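PDB 6WHJ: ribokinase from Giardia lamblia, which probably catalyses the magnesium- and ATP-dependent phosphorylation of D-ribose at O-5, giving D-ribose 5-phosphate for nucleotide synthesis or the pentose phosphate pathway. Local coordinates for residues B[138-142]-B[281-285]; B[159-163]-B[189-193]. All coordinates share one frame; numbering follows the deposited sequence.

Both contacts belong to the layered alpha/beta core of the PfkB-family kinase and lie with centres about 13 Å apart. Contact 1 sets strand 140-143 of the nine-stranded sheet against helix 272-287. Contact 2 joins helix 149-165, next after that strand in the chain, to the loop entering strand 193-194. Along the chain the order is 138-142, 159-163, 189-193, 281-285, with contact 2 falling between the halves of contact 1. Strand 140-143 faces both helices: Leu140 looks to helix 272-287, whereas Val141 CG1 packs 3.9 Å from Ile159 CG2. Leu284 and Ile193 also touch. Contact 1 thus packs a helix on one face of the sheet, and the helix of contact 2 lies on the other.

Contact 1: B[138-142]-B[281-285]; sequences ATLVV and CVRLM
Leu140, on a central strand of the Rossmann-like PfkB core, puts its CD1 methyl into a notch on helix 272-287 formed by Cys281, Leu284 and Met285. Leu140 CD1 lies 3.7 Å from Cys281 CB and 4.0 Å from Leu284 CB, with Met285 CB just beyond. The first torsion sets CG anti to the carbonyl carbon, and the second is fully extended (chi2 179°), carrying CD1 straight out from the strand to the helix.

Smaller contacts flank this methyl. Toward the C-terminal end of the strand, Val142 CG2 meets Cys281 SG at 3.6 Å. At the other end Thr139 CB rests 4.0 Å from Met285 CG, the two side chains crossing at about a right angle; beyond CG the methionine bends away. Thr139 therefore pairs with the later helix residue and Val142 with the earlier one, as expected for segments running nearly antiparallel (162°) with axes 10.0 Å apart. Val141 points to the other face of the sheet.

In the next shell, Leu140 is held by backbone hydrogen bonds to Lys8 and Val10, while Val141 bonds to Arg170 across the other strand edge. Leu284 also packs on Ile304 and Ala307 of helix 301-318, and Val282 on Cys52 and Val55 of helix 44-55, so the helix is wedged among its neighbours. This seam lies close to the predicted active site: the Val142 side chain is about 8 Å from that of Asp274, the predicted proton acceptor, near the start of the same helix. Every touching residue is buried and the side-chain contacts are apolar, though the leucine methyl also rests on backbone atoms of the helix turn, Cys281 O and Met285 N. That turn is closed by the backbone hydrogen bond from Met285 N to Cys281 O at 2.9 Å.

Contact 2: B[159-163]-B[189-193]; sequences IKQAK and SITDI
Lys163 leaves its helix with CG anti to the carbonyl carbon, and a bend at chi3 (-37°) turns the ammonium toward Ile190 and Asp192. On the loop, Ile190 has CG1 lodged between its backbone N and carbonyl carbon (chi1 68°), which aims both branches at the helix. Ile190 CD1 meets Ile159 CB at 3.6 Å, and Ile190 CG2 lies 3.8 Å from Lys160 CB; the end of Lys160 leads away from the loop.

The ammonium grips two loop groups. Lys163 NZ donates to Ile190 O at 3.1 Å from above the carbonyl plane, 35° out of it. Lys163 NZ also forms a salt bridge with Asp192 OD1 at 2.8 Å, weak as a hydrogen bond, and lies equally near Asp192 OD2. The carboxylate has further partners: OD1 accepts Phe171 N, and OD2 bridges to Lys234. Two lysines and an amide around one buried carboxylate would favour its charged form.

The helix is thereby tied to the loop feeding strand 193-194. It lies on a beta-alpha-beta crossover between parallel strands 140-143 and 170-173, the connection characteristic of Rossmann-like alpha/beta cores such as that of ribokinases.

Contact 1: B[138-142]-B[281-285]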
ATOM      1  N   ALA B 138      23.025  17.415 -24.801  1.00 32.09           N
ATOM      2  CA  ALA B 138      23.178  16.129 -24.139  1.00 34.56           C
ATOM      3  C   ALA B 138      23.492  15.019 -25.150  1.00 32.48           C
ATOM      4  O   ALA B 138      23.379  15.191 -26.365  1.00 31.45           O
ATOM      5  CB  ALA B 138      21.911  15.790 -23.350  1.00 30.64           C
ATOM      6  N   THR B 139      23.893  13.858 -24.627  1.00 29.44           N
ATOM      7  CA  THR B 139      24.143  12.669 -25.436  1.00 31.49           C
ATOM      8  C   THR B 139      22.983  11.681 -25.391  1.00 30.66           C
ATOM      9  O   THR B 139      22.607  11.120 -26.428  1.00 27.38           O
ATOM     10  CB  THR B 139      25.420  11.949 -24.974  1.00 30.70           C
ATOM     11  OG1 THR B 139      26.544  12.838 -25.051  1.00 35.58           O
ATOM     12  CG2 THR B 139      25.691  10.740 -25.859  1.00 27.20           C
ATOM     13  N   LEU B 140      22.398  11.478 -24.211  1.00 24.91           N
ATOM     14  CA  LEU B 140      21.327  10.520 -24.017  1.00 25.33           C
ATOM     15  C   LEU B 140      20.143  11.178 -23.327  1.00 27.15           C
ATOM     16  O   LEU B 140      20.312  12.007 -22.425  1.00 27.06           O
ATOM     17  CB  LEU B 140      21.801   9.331 -23.176  1.00 26.10           C
ATOM     18  CG  LEU B 140      22.991   8.542 -23.705  1.00 27.98           C
ATOM     19  CD1 LEU B 140      23.317   7.423 -22.722  1.00 27.91           C
ATOM     20  CD2 LEU B 140      22.679   7.994 -25.097  1.00 25.73           C
ATOM     21  N   VAL B 141      18.943  10.793 -23.746  1.00 22.10           N
ATOM     22  CA  VAL B 141      17.721  11.131 -23.037  1.00 22.90           C
ATOM     23  C   VAL B 141      16.969   9.829 -22.805  1.00 24.63           C
ATOM     24  O   VAL B 141      16.889   8.994 -23.712  1.00 25.68           O
ATOM     25  CB  VAL B 141      16.867  12.167 -23.798  1.00 23.15           C
ATOM     26  CG1 VAL B 141      16.487  11.678 -25.177  1.00 23.93           C
ATOM     27  CG2 VAL B 141      15.625  12.510 -22.989  1.00 23.15           C
ATOM     28  N   VAL B 142      16.461   9.635 -21.580  1.00 24.82           N
ATOM     29  CA  VAL B 142      15.909   8.358 -21.128  1.00 22.51           C
ATOM     30  C   VAL B 142      14.489   8.570 -20.619  1.00 25.37           C
ATOM     31  O   VAL B 142      14.220   9.521 -19.875  1.00 25.77           O
ATOM     32  CB  VAL B 142      16.775   7.715 -20.022  1.00 22.16           C
ATOM     33  CG1 VAL B 142      16.345   6.283 -19.773  1.00 20.09           C
ATOM     34  CG2 VAL B 142      18.246   7.769 -20.387  1.00 23.72           C
ATOM     35  N   CYS B 281      23.483   3.567 -19.482  1.00 29.81           N
ATOM     36  CA  CYS B 281      23.527   4.920 -20.027  1.00 27.80           C
ATOM     37  C   CYS B 281      24.827   5.626 -19.664  1.00 31.49           C
ATOM     38  O   CYS B 281      25.388   6.356 -20.491  1.00 32.62           O
ATOM     39  CB  CYS B 281      22.325   5.725 -19.542  1.00 25.01           C
ATOM     40  SG  CYS B 281      20.777   5.186 -20.288  1.00 27.98           S
ATOM     41  N   VAL B 282      25.316   5.437 -18.435  1.00 28.30           N
ATOM     42  CA  VAL B 282      26.576   6.068 -18.045  1.00 29.97           C
ATOM     43  C   VAL B 282      27.701   5.622 -18.970  1.00 30.44           C
ATOM     44  O   VAL B 282      28.407   6.450 -19.555  1.00 33.75           O
ATOM     45  CB  VAL B 282      26.901   5.773 -16.568  1.00 31.27           C
ATOM     46  CG1 VAL B 282      28.360   6.088 -16.269  1.00 30.59           C
ATOM     47  CG2 VAL B 282      25.998   6.594 -15.671  1.00 31.52           C
ATOM     48  N   ARG B 283      27.865   4.303 -19.135  1.00 29.86           N
ATOM     49  CA  ARG B 283      28.932   3.781 -19.987  1.00 31.31           C
ATOM     50  C   ARG B 283      28.701   4.106 -21.455  1.00 31.47           C
ATOM     51  O   ARG B 283      29.663   4.341 -22.192  1.00 34.21           O
ATOM     52  CB  ARG B 283      29.060   2.272 -19.815  1.00 30.70           C
ATOM     53  CG  ARG B 283      30.375   1.701 -20.309  1.00 30.87           C
ATOM     54  CD  ARG B 283      31.552   2.324 -19.594  1.00 33.62           C
ATOM     55  NE  ARG B 283      32.811   1.898 -20.194  1.00 36.58           N
ATOM     56  CZ  ARG B 283      33.762   2.720 -20.626  1.00 36.37           C
ATOM     57  NH1 ARG B 283      33.623   4.036 -20.505  1.00 35.64           N
ATOM     58  NH2 ARG B 283      34.867   2.215 -21.157  1.00 35.34           N
ATOM     59  N   LEU B 284      27.444   4.118 -21.897  1.00 29.73           N
ATOM     60  CA  LEU B 284      27.145   4.497 -23.271  1.00 30.54           C
ATOM     61  C   LEU B 284      27.579   5.928 -23.530  1.00 34.68           C
ATOM     62  O   LEU B 284      28.253   6.218 -24.526  1.00 33.89           O
ATOM     63  CB  LEU B 284      25.656   4.319 -23.540  1.00 29.76           C
ATOM     64  CG  LEU B 284      25.170   4.260 -24.979  1.00 31.76           C
ATOM     65  CD1 LEU B 284      25.976   3.235 -25.745  1.00 33.28           C
ATOM     66  CD2 LEU B 284      23.698   3.880 -24.984  1.00 33.12           C
ATOM     67  N   MET B 285      27.231   6.831 -22.613  1.00 35.16           N
ATOM     68  CA  MET B 285      27.608   8.232 -22.749  1.00 33.78           C
ATOM     69  C   MET B 285      29.121   8.407 -22.721  1.00 35.38           C
ATOM     70  O   MET B 285      29.659   9.270 -23.422  1.00 36.98           O
ATOM     71  CB  MET B 285      26.949   9.054 -21.636  1.00 31.66           C
ATOM     72  CG  MET B 285      27.234  10.548 -21.687  1.00 35.12           C
ATOM     73  SD  MET B 285      28.710  10.988 -20.732  1.00 39.76           S
ATOM     74  CE  MET B 285      28.228  10.392 -19.117  1.00 34.99           C
TER

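Contact 2: B[159-163]-B[189-193]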
ATOM      1  N   ILE B 159      11.744  15.692 -28.061  1.00 34.82           N
ATOM      2  CA  ILE B 159      12.971  14.958 -28.347  1.00 34.58           C
ATOM      3  C   ILE B 159      13.208  14.873 -29.855  1.00 35.69           C
ATOM      4  O   ILE B 159      14.343  15.016 -30.332  1.00 35.59           O
ATOM      5  CB  ILE B 159      12.893  13.575 -27.690  1.00 32.29           C
ATOM      6  CG1 ILE B 159      12.783  13.728 -26.171  1.00 27.47           C
ATOM      7  CG2 ILE B 159      14.133  12.760 -28.028  1.00 31.25           C
ATOM      8  CD1 ILE B 159      12.486  12.426 -25.453  1.00 25.48           C
ATOM      9  N   LYS B 160      12.138  14.673 -30.632  1.00 34.35           N
ATOM     10  CA  LYS B 160      12.266  14.658 -32.088  1.00 34.93           C
ATOM     11  C   LYS B 160      12.853  15.968 -32.591  1.00 37.99           C
ATOM     12  O   LYS B 160      13.731  15.972 -33.465  1.00 34.36           O
ATOM     13  CB  LYS B 160      10.907  14.371 -32.735  1.00 38.85           C
ATOM     14  CG  LYS B 160      10.876  14.334 -34.273  1.00 35.44           C
ATOM     15  CD  LYS B 160       9.454  14.130 -34.779  1.00 39.59           C
ATOM     16  CE  LYS B 160       9.384  14.024 -36.290  1.00 54.94           C
ATOM     17  NZ  LYS B 160       7.980  14.109 -36.805  1.00 63.16           N
ATOM     18  N   GLN B 161      12.406  17.087 -32.018  1.00 38.20           N
ATOM     19  CA  GLN B 161      12.951  18.390 -32.384  1.00 36.10           C
ATOM     20  C   GLN B 161      14.375  18.578 -31.873  1.00 39.87           C
ATOM     21  O   GLN B 161      15.175  19.272 -32.514  1.00 41.37           O
ATOM     22  CB  GLN B 161      12.059  19.502 -31.834  1.00 37.48           C
ATOM     23  CG  GLN B 161      10.843  19.832 -32.680  1.00 40.51           C
ATOM     24  CD  GLN B 161       9.874  20.767 -31.970  1.00 51.13           C
ATOM     25  OE1 GLN B 161      10.270  21.778 -31.391  1.00 62.40           O
ATOM     26  NE2 GLN B 161       8.589  20.441 -32.037  1.00 53.15           N
ATOM     27  N   ALA B 162      14.714  17.966 -30.732  1.00 38.41           N
ATOM     28  CA  ALA B 162      16.069  18.099 -30.202  1.00 37.74           C
ATOM     29  C   ALA B 162      17.061  17.275 -31.010  1.00 36.95           C
ATOM     30  O   ALA B 162      18.203  17.704 -31.218  1.00 35.36           O
ATOM     31  CB  ALA B 162      16.113  17.691 -28.730  1.00 34.94           C
ATOM     32  N   LYS B 163      16.649  16.098 -31.495  1.00 35.96           N
ATOM     33  CA  LYS B 163      17.598  15.300 -32.265  1.00 38.32           C
ATOM     34  C   LYS B 163      17.882  15.928 -33.627  1.00 41.44           C
ATOM     35  O   LYS B 163      18.989  15.780 -34.162  1.00 38.66           O
ATOM     36  CB  LYS B 163      17.115  13.854 -32.420  1.00 32.06           C
ATOM     37  CG  LYS B 163      17.039  13.130 -31.080  1.00 37.97           C
ATOM     38  CD  LYS B 163      16.933  11.612 -31.170  1.00 32.09           C
ATOM     39  CE  LYS B 163      16.088  11.115 -32.305  1.00 31.88           C
ATOM     40  NZ  LYS B 163      16.382   9.665 -32.528  1.00 27.46           N
ATOM     41  N   SER B 189       9.151   5.529 -32.801  1.00 30.62           N
ATOM     42  CA  SER B 189       9.561   6.190 -34.035  1.00 27.96           C
ATOM     43  C   SER B 189      10.700   7.177 -33.823  1.00 30.28           C
ATOM     44  O   SER B 189      11.379   7.537 -34.790  1.00 34.39           O
ATOM     45  CB  SER B 189       8.380   6.910 -34.667  1.00 27.47           C
ATOM     46  OG  SER B 189       7.826   7.834 -33.751  1.00 30.86           O
ATOM     47  N   ILE B 190      10.940   7.621 -32.592  1.00 27.89           N
ATOM     48  CA  ILE B 190      12.108   8.438 -32.296  1.00 27.44           C
ATOM     49  C   ILE B 190      13.038   7.753 -31.320  1.00 28.24           C
ATOM     50  O   ILE B 190      14.072   8.324 -30.959  1.00 29.89           O
ATOM     51  CB  ILE B 190      11.724   9.835 -31.763  1.00 30.17           C
ATOM     52  CG1 ILE B 190      11.087   9.699 -30.379  1.00 31.20           C
ATOM     53  CG2 ILE B 190      10.800  10.573 -32.759  1.00 25.95           C
ATOM     54  CD1 ILE B 190      11.214  10.936 -29.531  1.00 33.59           C
ATOM     55  N   THR B 191      12.715   6.530 -30.904  1.00 27.82           N
ATOM     56  CA  THR B 191      13.600   5.761 -30.049  1.00 24.66           C
ATOM     57  C   THR B 191      14.812   5.306 -30.847  1.00 27.73           C
ATOM     58  O   THR B 191      14.691   4.835 -31.986  1.00 23.81           O
ATOM     59  CB  THR B 191      12.874   4.545 -29.482  1.00 26.47           C
ATOM     60  OG1 THR B 191      11.828   4.975 -28.600  1.00 25.33           O
ATOM     61  CG2 THR B 191      13.848   3.633 -28.722  1.00 22.06           C
ATOM     62  N   ASP B 192      15.988   5.461 -30.252  1.00 27.14           N
ATOM     63  CA  ASP B 192      17.203   4.957 -30.858  1.00 25.41           C
ATOM     64  C   ASP B 192      17.587   3.593 -30.310  1.00 24.62           C
ATOM     65  O   ASP B 192      18.017   2.727 -31.075  1.00 26.28           O
ATOM     66  CB  ASP B 192      18.344   5.954 -30.643  1.00 28.53           C
ATOM     67  CG  ASP B 192      18.056   7.304 -31.281  1.00 28.93           C
ATOM     68  OD1 ASP B 192      17.814   8.292 -30.543  1.00 26.95           O
ATOM     69  OD2 ASP B 192      18.050   7.366 -32.524  1.00 29.13           O
ATOM     70  N   ILE B 193      17.441   3.396 -29.001  1.00 21.95           N
ATOM     71  CA  ILE B 193      17.758   2.145 -28.319  1.00 22.28           C
ATOM     72  C   ILE B 193      16.586   1.759 -27.426  1.00 25.00           C
ATOM     73  O   ILE B 193      16.245   2.495 -26.493  1.00 21.96           O
ATOM     74  CB  ILE B 193      19.050   2.255 -27.495  1.00 24.07           C
ATOM     75  CG1 ILE B 193      20.228   2.626 -28.406  1.00 23.00           C
ATOM     76  CG2 ILE B 193      19.291   0.967 -26.699  1.00 24.03           C
ATOM     77  CD1 ILE B 193      21.478   3.014 -27.672  1.00 23.95           C
TER